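Local coordinates for clavulanic acid biosynthesis oligopeptide binding protein 2 (PDB 2WOL) that probably binds oligopeptides as a family 5 extracellular solute-binding protein of the clavulanic acid biosynthesis pathway in Streptomyces clavuligerus, at residues G136-E148 with F174-M187. Sequence-based numbering, arbitrary orientation.
Sequences GPTYLIPLLDDPE and FRLTRPFSDFDHLM
Thr177 takes hold of the last turn of helix 140-144 with both its backbone and its side chain, using two successive carbonyls. Its OG1 donates to Pro142 O at 2.8 Å, in the carbonyl plane and on a lone pair, while its N donates to Leu143 O at 2.9 Å. With OG1 set between the backbone N and the carbonyl carbon (chi1 56°), CG2 is left to lie against Asp145 O at 3.3 Å. Leu143 O also receives a CA-H...O contact from Leu176. Pro142 O lies over one face of the Arg178 guanidinium, toward its rim, at a poor angle for bonding. In this family 5 solute-binding protein the short helix thus packs on the chain leaving strand 171-175, an inner strand of a four-stranded antiparallel sheet, and on helix 183-186 beyond it. Leu143 fills the angle between them: its CD1 sits over the centre of the Phe180 ring in a CH-pi contact, 3.9 Å from the centroid, and presses tightly on Leu186 CD1 at 3.5 Å. Its other branch, CD2, rests against CG of Arg178, the two side chains crossing at about a right angle. One turn earlier, Leu140 CD2 touches both Phe183 CE1 and Met187 CE, each 3.7 Å away, the methionine bending back at chi2 and chi3 to bring its methyl there. Leu144 CD2 meets Leu176 CD2; Leu140 and Leu144 also touch Val124 of helix 117-127. Tyr139 offers Leu186 CD2 its CB, whereas its hydroxyl bonds to Asp456.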
ATOM      1  N   GLY A 136       2.881  10.874  -6.974  1.00  9.36           N
ATOM      2  CA  GLY A 136       2.549   9.470  -7.207  1.00  9.15           C
ATOM      3  C   GLY A 136       3.763   8.565  -7.302  1.00  8.98           C
ATOM      4  O   GLY A 136       4.901   9.032  -7.197  1.00  9.22           O
ATOM      5  N   PRO A 137       3.530   7.257  -7.494  1.00  8.96           N
ATOM      6  CA  PRO A 137       4.627   6.289  -7.597  1.00  9.17           C
ATOM      7  C   PRO A 137       5.532   6.524  -8.805  1.00  9.30           C
ATOM      8  O   PRO A 137       5.077   7.025  -9.837  1.00  9.64           O
ATOM      9  CB  PRO A 137       3.905   4.941  -7.720  1.00  9.28           C
ATOM     10  CG  PRO A 137       2.527   5.186  -7.203  1.00  9.53           C
ATOM     11  CD  PRO A 137       2.215   6.602  -7.583  1.00  9.10           C
ATOM     12  N   THR A 138       6.805   6.162  -8.667  1.00  9.37           N
ATOM     13  CA  THR A 138       7.799   6.407  -9.713  1.00  9.44           C
ATOM     14  C   THR A 138       8.602   5.153 -10.064  1.00  9.44           C
ATOM     15  O   THR A 138       9.700   5.242 -10.628  1.00  9.42           O
ATOM     16  CB  THR A 138       8.770   7.541  -9.317  1.00  9.73           C
ATOM     17  OG1 THR A 138       9.395   7.216  -8.070  1.00  9.92           O
ATOM     18  CG2 THR A 138       8.028   8.872  -9.192  1.00  9.89           C
ATOM     19  N   TYR A 139       8.050   3.985  -9.742  1.00  9.28           N
ATOM     20  CA  TYR A 139       8.666   2.706 -10.114  1.00  9.53           C
ATOM     21  C   TYR A 139       9.024   2.611 -11.598  1.00  9.61           C
ATOM     22  O   TYR A 139      10.010   1.971 -11.965  1.00 10.01           O
ATOM     23  CB  TYR A 139       7.738   1.546  -9.750  1.00  9.65           C
ATOM     24  CG  TYR A 139       7.514   1.409  -8.266  1.00  9.74           C
ATOM     25  CD1 TYR A 139       6.386   1.955  -7.659  1.00 10.31           C
ATOM     26  CD2 TYR A 139       8.440   0.740  -7.470  1.00  9.58           C
ATOM     27  CE1 TYR A 139       6.184   1.836  -6.290  1.00 10.08           C
ATOM     28  CE2 TYR A 139       8.253   0.612  -6.102  1.00  9.61           C
ATOM     29  CZ  TYR A 139       7.124   1.160  -5.518  1.00 10.14           C
ATOM     30  OH  TYR A 139       6.935   1.038  -4.161  1.00 11.00           O
ATOM     31  N   LEU A 140       8.220   3.246 -12.444  1.00  9.48           N
ATOM     32  CA  LEU A 140       8.425   3.164 -13.890  1.00  9.68           C
ATOM     33  C   LEU A 140       9.689   3.868 -14.387  1.00  9.72           C
ATOM     34  O   LEU A 140      10.241   3.491 -15.421  1.00  9.93           O
ATOM     35  CB  LEU A 140       7.195   3.694 -14.628  1.00  9.86           C
ATOM     36  CG  LEU A 140       5.961   2.792 -14.530  1.00  9.87           C
ATOM     37  CD1 LEU A 140       4.697   3.557 -14.894  1.00 10.05           C
ATOM     38  CD2 LEU A 140       6.119   1.546 -15.394  1.00 10.70           C
ATOM     39  N   ILE A 141      10.148   4.878 -13.651  1.00  9.67           N
ATOM     40  CA  ILE A 141      11.266   5.708 -14.105  1.00  9.77           C
ATOM     41  C   ILE A 141      12.574   4.914 -14.292  1.00 10.26           C
ATOM     42  O   ILE A 141      13.107   4.886 -15.398  1.00 10.62           O
ATOM     43  CB  ILE A 141      11.447   6.990 -13.233  1.00  9.34           C
ATOM     44  CG1 ILE A 141      10.218   7.902 -13.379  1.00  9.18           C
ATOM     45  CG2 ILE A 141      12.728   7.733 -13.618  1.00  9.38           C
ATOM     46  CD1 ILE A 141      10.258   9.186 -12.542  1.00  9.46           C
ATOM     47  N   PRO A 142      13.090   4.250 -13.234  1.00 10.61           N
ATOM     48  CA  PRO A 142      14.319   3.471 -13.479  1.00 10.79           C
ATOM     49  C   PRO A 142      14.156   2.318 -14.476  1.00 10.88           C
ATOM     50  O   PRO A 142      15.130   1.924 -15.125  1.00 11.41           O
ATOM     51  CB  PRO A 142      14.686   2.929 -12.092  1.00 10.74           C
ATOM     52  CG  PRO A 142      13.446   3.038 -11.281  1.00 11.23           C
ATOM     53  CD  PRO A 142      12.665   4.186 -11.821  1.00 10.73           C
ATOM     54  N   LEU A 143      12.943   1.788 -14.597  1.00 10.92           N
ATOM     55  CA  LEU A 143      12.686   0.680 -15.513  1.00 11.20           C
ATOM     56  C   LEU A 143      12.661   1.103 -16.980  1.00 11.33           C
ATOM     57  O   LEU A 143      12.859   0.272 -17.868  1.00 11.54           O
ATOM     58  CB  LEU A 143      11.381  -0.035 -15.149  1.00 11.15           C
ATOM     59  CG  LEU A 143      11.391  -0.875 -13.871  1.00 11.28           C
ATOM     60  CD1 LEU A 143       9.981  -1.333 -13.555  1.00 11.24           C
ATOM     61  CD2 LEU A 143      12.335  -2.068 -13.994  1.00 11.77           C
ATOM     62  N   LEU A 144      12.422   2.388 -17.235  1.00 11.19           N
ATOM     63  CA  LEU A 144      12.259   2.870 -18.613  1.00 11.66           C
ATOM     64  C   LEU A 144      13.247   3.952 -19.051  1.00 12.18           C
ATOM     65  O   LEU A 144      13.373   4.230 -20.246  1.00 12.65           O
ATOM     66  CB  LEU A 144      10.818   3.337 -18.850  1.00 11.49           C
ATOM     67  CG  LEU A 144       9.729   2.259 -18.791  1.00 11.25           C
ATOM     68  CD1 LEU A 144       8.359   2.891 -18.749  1.00 11.53           C
ATOM     69  CD2 LEU A 144       9.837   1.279 -19.961  1.00 11.57           C
ATOM     70  N   ASP A 145      13.947   4.555 -18.097  1.00 12.10           N
ATOM     71  CA  ASP A 145      14.876   5.641 -18.405  1.00 12.57           C
ATOM     72  C   ASP A 145      16.234   5.127 -18.880  1.00 13.22           C
ATOM     73  O   ASP A 145      16.795   4.187 -18.305  1.00 13.65           O
ATOM     74  CB  ASP A 145      15.067   6.543 -17.183  1.00 12.08           C
ATOM     75  CG  ASP A 145      15.400   7.979 -17.551  1.00 12.05           C
ATOM     76  OD1 ASP A 145      15.178   8.381 -18.714  1.00 11.39           O
ATOM     77  OD2 ASP A 145      15.864   8.717 -16.659  1.00 12.18           O
ATOM     78  N   ASP A 146      16.757   5.762 -19.925  1.00 13.52           N
ATOM     79  CA  ASP A 146      18.114   5.522 -20.386  1.00 14.23           C
ATOM     80  C   ASP A 146      19.048   6.499 -19.667  1.00 14.52           C
ATOM     81  O   ASP A 146      18.989   7.704 -19.915  1.00 14.42           O
ATOM     82  CB  ASP A 146      18.196   5.716 -21.903  1.00 14.07           C
ATOM     83  CG  ASP A 146      19.571   5.391 -22.473  1.00 14.52           C
ATOM     84  OD1 ASP A 146      20.521   5.150 -21.700  1.00 15.08           O
ATOM     85  OD2 ASP A 146      19.693   5.386 -23.714  1.00 15.49           O
ATOM     86  N   PRO A 147      19.907   5.987 -18.764  1.00 15.22           N
ATOM     87  CA  PRO A 147      20.845   6.847 -18.032  1.00 15.70           C
ATOM     88  C   PRO A 147      21.791   7.630 -18.945  1.00 16.12           C
ATOM     89  O   PRO A 147      22.259   8.699 -18.560  1.00 16.49           O
ATOM     90  CB  PRO A 147      21.641   5.848 -17.182  1.00 15.93           C
ATOM     91  CG  PRO A 147      20.715   4.687 -17.025  1.00 15.92           C
ATOM     92  CD  PRO A 147      20.044   4.578 -18.358  1.00 15.48           C
ATOM     93  N   GLU A 148      22.059   7.089 -20.134  1.00 16.40           N
ATOM     94  CA  GLU A 148      22.939   7.728 -21.116  1.00 17.11           C
ATOM     95  C   GLU A 148      22.198   8.774 -21.948  1.00 16.34           C
ATOM     96  O   GLU A 148      22.819   9.575 -22.649  1.00 16.48           O
ATOM     97  CB  GLU A 148      23.562   6.680 -22.048  1.00 17.08           C
ATOM     98  CG  GLU A 148      24.503   5.685 -21.367  1.00 18.99           C
ATOM     99  CD  GLU A 148      25.015   4.599 -22.312  1.00 19.51           C
ATOM    100  OE1 GLU A 148      24.560   4.536 -23.480  1.00 23.69           O
ATOM    101  OE2 GLU A 148      25.880   3.801 -21.886  1.00 23.77           O
ATOM    102  N   PHE A 174       6.772  -2.238 -23.949  1.00 11.77           N
ATOM    103  CA  PHE A 174       7.684  -1.667 -22.958  1.00 11.56           C
ATOM    104  C   PHE A 174       9.011  -2.425 -22.964  1.00 12.03           C
ATOM    105  O   PHE A 174       9.055  -3.620 -22.667  1.00 12.30           O
ATOM    106  CB  PHE A 174       7.063  -1.724 -21.561  1.00 10.90           C
ATOM    107  CG  PHE A 174       5.806  -0.915 -21.416  1.00 10.34           C
ATOM    108  CD1 PHE A 174       4.554  -1.498 -21.614  1.00  9.27           C
ATOM    109  CD2 PHE A 174       5.866   0.429 -21.054  1.00  9.74           C
ATOM    110  CE1 PHE A 174       3.388  -0.755 -21.475  1.00  9.07           C
ATOM    111  CE2 PHE A 174       4.697   1.181 -20.911  1.00  9.61           C
ATOM    112  CZ  PHE A 174       3.458   0.587 -21.119  1.00  9.79           C
ATOM    113  N   ARG A 175      10.089  -1.724 -23.304  1.00 12.65           N
ATOM    114  CA  ARG A 175      11.426  -2.310 -23.312  1.00 13.30           C
ATOM    115  C   ARG A 175      12.165  -1.869 -22.057  1.00 13.17           C
ATOM    116  O   ARG A 175      12.696  -0.759 -21.994  1.00 12.97           O
ATOM    117  CB  ARG A 175      12.201  -1.883 -24.561  1.00 13.72           C
ATOM    118  CG  ARG A 175      11.617  -2.363 -25.882  1.00 16.37           C
ATOM    119  CD  ARG A 175      12.442  -1.797 -27.024  1.00 20.24           C
ATOM    120  NE  ARG A 175      12.100  -2.363 -28.328  1.00 24.17           N
ATOM    121  CZ  ARG A 175      12.689  -2.012 -29.472  1.00 25.50           C
ATOM    122  NH1 ARG A 175      13.647  -1.092 -29.478  1.00 26.22           N
ATOM    123  NH2 ARG A 175      12.318  -2.579 -30.613  1.00 26.65           N
ATOM    124  N   LEU A 176      12.191  -2.747 -21.061  1.00 13.16           N
ATOM    125  CA  LEU A 176      12.714  -2.401 -19.742  1.00 13.41           C
ATOM    126  C   LEU A 176      14.234  -2.435 -19.689  1.00 13.54           C
ATOM    127  O   LEU A 176      14.875  -3.128 -20.478  1.00 13.49           O
ATOM    128  CB  LEU A 176      12.112  -3.310 -18.658  1.00 13.25           C
ATOM    129  CG  LEU A 176      10.593  -3.531 -18.654  1.00 13.26           C
ATOM    130  CD1 LEU A 176      10.178  -4.421 -17.489  1.00 13.66           C
ATOM    131  CD2 LEU A 176       9.816  -2.225 -18.635  1.00 14.05           C
ATOM    132  N   THR A 177      14.799  -1.679 -18.752  1.00 13.75           N
ATOM    133  CA  THR A 177      16.248  -1.599 -18.569  1.00 14.06           C
ATOM    134  C   THR A 177      16.806  -2.835 -17.865  1.00 14.39           C
ATOM    135  O   THR A 177      18.020  -3.047 -17.837  1.00 14.84           O
ATOM    136  CB  THR A 177      16.640  -0.348 -17.757  1.00 14.14           C
ATOM    137  OG1 THR A 177      15.940  -0.352 -16.505  1.00 14.16           O
ATOM    138  CG2 THR A 177      16.293   0.926 -18.520  1.00 13.89           C
ATOM    139  N   ARG A 178      15.910  -3.638 -17.293  1.00 14.60           N
ATOM    140  CA  ARG A 178      16.268  -4.835 -16.534  1.00 14.76           C
ATOM    141  C   ARG A 178      15.036  -5.736 -16.457  1.00 14.11           C
ATOM    142  O   ARG A 178      13.920  -5.258 -16.652  1.00 14.21           O
ATOM    143  CB  ARG A 178      16.742  -4.452 -15.124  1.00 15.06           C
ATOM    144  CG  ARG A 178      15.678  -3.767 -14.260  1.00 17.13           C
ATOM    145  CD  ARG A 178      16.287  -2.845 -13.213  1.00 20.14           C
ATOM    146  NE  ARG A 178      16.990  -1.718 -13.826  1.00 21.89           N
ATOM    147  CZ  ARG A 178      17.338  -0.600 -13.194  1.00 23.25           C
ATOM    148  NH1 ARG A 178      17.044  -0.428 -11.911  1.00 24.07           N
ATOM    149  NH2 ARG A 178      17.981   0.355 -13.853  1.00 24.33           N
ATOM    150  N   PRO A 179      15.227  -7.044 -16.192  1.00 13.78           N
ATOM    151  CA  PRO A 179      14.060  -7.906 -16.015  1.00 13.30           C
ATOM    152  C   PRO A 179      13.199  -7.440 -14.839  1.00 12.89           C
ATOM    153  O   PRO A 179      13.729  -7.024 -13.808  1.00 12.92           O
ATOM    154  CB  PRO A 179      14.675  -9.277 -15.714  1.00 13.47           C
ATOM    155  CG  PRO A 179      16.045  -9.211 -16.290  1.00 13.71           C
ATOM    156  CD  PRO A 179      16.485  -7.800 -16.061  1.00 13.76           C
ATOM    157  N   PHE A 180      11.882  -7.494 -15.012  1.00 12.27           N
ATOM    158  CA  PHE A 180      10.964  -7.121 -13.943  1.00 11.99           C
ATOM    159  C   PHE A 180       9.718  -8.000 -13.961  1.00 11.82           C
ATOM    160  O   PHE A 180       8.778  -7.755 -14.720  1.00 12.25           O
ATOM    161  CB  PHE A 180      10.596  -5.631 -14.009  1.00 11.87           C
ATOM    162  CG  PHE A 180       9.958  -5.120 -12.750  1.00 10.94           C
ATOM    163  CD1 PHE A 180      10.740  -4.830 -11.636  1.00 11.23           C
ATOM    164  CD2 PHE A 180       8.581  -4.951 -12.664  1.00 10.90           C
ATOM    165  CE1 PHE A 180      10.165  -4.379 -10.460  1.00 11.13           C
ATOM    166  CE2 PHE A 180       7.997  -4.496 -11.491  1.00 10.65           C
ATOM    167  CZ  PHE A 180       8.792  -4.212 -10.385  1.00 11.20           C
ATOM    168  N   SER A 181       9.722  -9.012 -13.095  1.00 11.71           N
ATOM    169  CA  SER A 181       8.669 -10.026 -13.043  1.00 11.61           C
ATOM    170  C   SER A 181       7.271  -9.447 -12.797  1.00 11.31           C
ATOM    171  O   SER A 181       6.273 -10.016 -13.237  1.00 11.62           O
ATOM    172  CB  SER A 181       8.989 -11.073 -11.964  1.00 11.82           C
ATOM    173  OG  SER A 181       9.135 -10.471 -10.686  1.00 12.29           O
ATOM    174  N   ASP A 182       7.213  -8.309 -12.107  1.00 10.91           N
ATOM    175  CA  ASP A 182       5.947  -7.774 -11.600  1.00 10.64           C
ATOM    176  C   ASP A 182       5.333  -6.651 -12.444  1.00 10.25           C
ATOM    177  O   ASP A 182       4.541  -5.852 -11.936  1.00 10.04           O
ATOM    178  CB  ASP A 182       6.122  -7.316 -10.142  1.00 10.33           C
ATOM    179  CG  ASP A 182       6.522  -8.454  -9.208  1.00 11.25           C
ATOM    180  OD1 ASP A 182       6.468  -9.638  -9.618  1.00 10.93           O
ATOM    181  OD2 ASP A 182       6.889  -8.154  -8.055  1.00 11.04           O
ATOM    182  N   PHE A 183       5.666  -6.599 -13.733  1.00  9.80           N
ATOM    183  CA  PHE A 183       5.247  -5.454 -14.548  1.00  9.45           C
ATOM    184  C   PHE A 183       3.726  -5.278 -14.700  1.00  9.19           C
ATOM    185  O   PHE A 183       3.236  -4.145 -14.755  1.00  9.23           O
ATOM    186  CB  PHE A 183       5.946  -5.450 -15.910  1.00  9.45           C
ATOM    187  CG  PHE A 183       5.964  -4.100 -16.574  1.00  9.16           C
ATOM    188  CD1 PHE A 183       6.830  -3.100 -16.127  1.00  9.49           C
ATOM    189  CD2 PHE A 183       5.115  -3.825 -17.640  1.00  9.37           C
ATOM    190  CE1 PHE A 183       6.847  -1.853 -16.724  1.00  9.72           C
ATOM    191  CE2 PHE A 183       5.134  -2.577 -18.256  1.00  9.96           C
ATOM    192  CZ  PHE A 183       5.999  -1.593 -17.799  1.00  9.66           C
ATOM    193  N   ASP A 184       2.975  -6.382 -14.753  1.00  8.96           N
ATOM    194  CA  ASP A 184       1.510  -6.288 -14.819  1.00  8.76           C
ATOM    195  C   ASP A 184       0.951  -5.476 -13.640  1.00  8.58           C
ATOM    196  O   ASP A 184      -0.074  -4.801 -13.764  1.00  9.20           O
ATOM    197  CB  ASP A 184       0.857  -7.677 -14.810  1.00  8.75           C
ATOM    198  CG  ASP A 184       0.727  -8.300 -16.201  1.00 10.05           C
ATOM    199  OD1 ASP A 184       0.921  -7.612 -17.234  1.00 11.10           O
ATOM    200  OD2 ASP A 184       0.398  -9.505 -16.250  1.00 10.55           O
ATOM    201  N   HIS A 185       1.623  -5.566 -12.494  1.00  8.76           N
ATOM    202  CA  HIS A 185       1.226  -4.811 -11.304  1.00  8.79           C
ATOM    203  C   HIS A 185       1.396  -3.317 -11.509  1.00  8.80           C
ATOM    204  O   HIS A 185       0.531  -2.530 -11.122  1.00  9.15           O
ATOM    205  CB  HIS A 185       2.016  -5.263 -10.079  1.00  8.62           C
ATOM    206  CG  HIS A 185       1.643  -6.628  -9.602  1.00  8.46           C
ATOM    207  ND1 HIS A 185       0.647  -6.844  -8.674  1.00  8.06           N
ATOM    208  CD2 HIS A 185       2.122  -7.849  -9.935  1.00  8.49           C
ATOM    209  CE1 HIS A 185       0.534  -8.141  -8.448  1.00  9.53           C
ATOM    210  NE2 HIS A 185       1.419  -8.773  -9.199  1.00  8.91           N
ATOM    211  N   LEU A 186       2.505  -2.931 -12.135  1.00  9.34           N
ATOM    212  CA  LEU A 186       2.746  -1.525 -12.440  1.00  9.46           C
ATOM    213  C   LEU A 186       1.714  -0.995 -13.428  1.00  9.76           C
ATOM    214  O   LEU A 186       1.309   0.162 -13.343  1.00 10.14           O
ATOM    215  CB  LEU A 186       4.168  -1.308 -12.961  1.00  9.50           C
ATOM    216  CG  LEU A 186       5.327  -1.754 -12.059  1.00  9.63           C
ATOM    217  CD1 LEU A 186       6.645  -1.272 -12.640  1.00 10.00           C
ATOM    218  CD2 LEU A 186       5.180  -1.287 -10.601  1.00  9.45           C
ATOM    219  N   MET A 187       1.268  -1.860 -14.337  1.00  9.89           N
ATOM    220  CA  MET A 187       0.265  -1.477 -15.324  1.00 10.27           C
ATOM    221  C   MET A 187      -1.147  -1.438 -14.746  1.00 10.58           C
ATOM    222  O   MET A 187      -2.086  -1.049 -15.439  1.00 11.05           O
ATOM    223  CB  MET A 187       0.334  -2.398 -16.545  1.00 10.01           C
ATOM    224  CG  MET A 187       1.602  -2.235 -17.381  1.00 10.64           C
ATOM    225  SD  MET A 187       1.858  -0.556 -18.007  1.00 11.62           S
ATOM    226  CE  MET A 187       2.949   0.168 -16.786  1.00 10.58           C
TER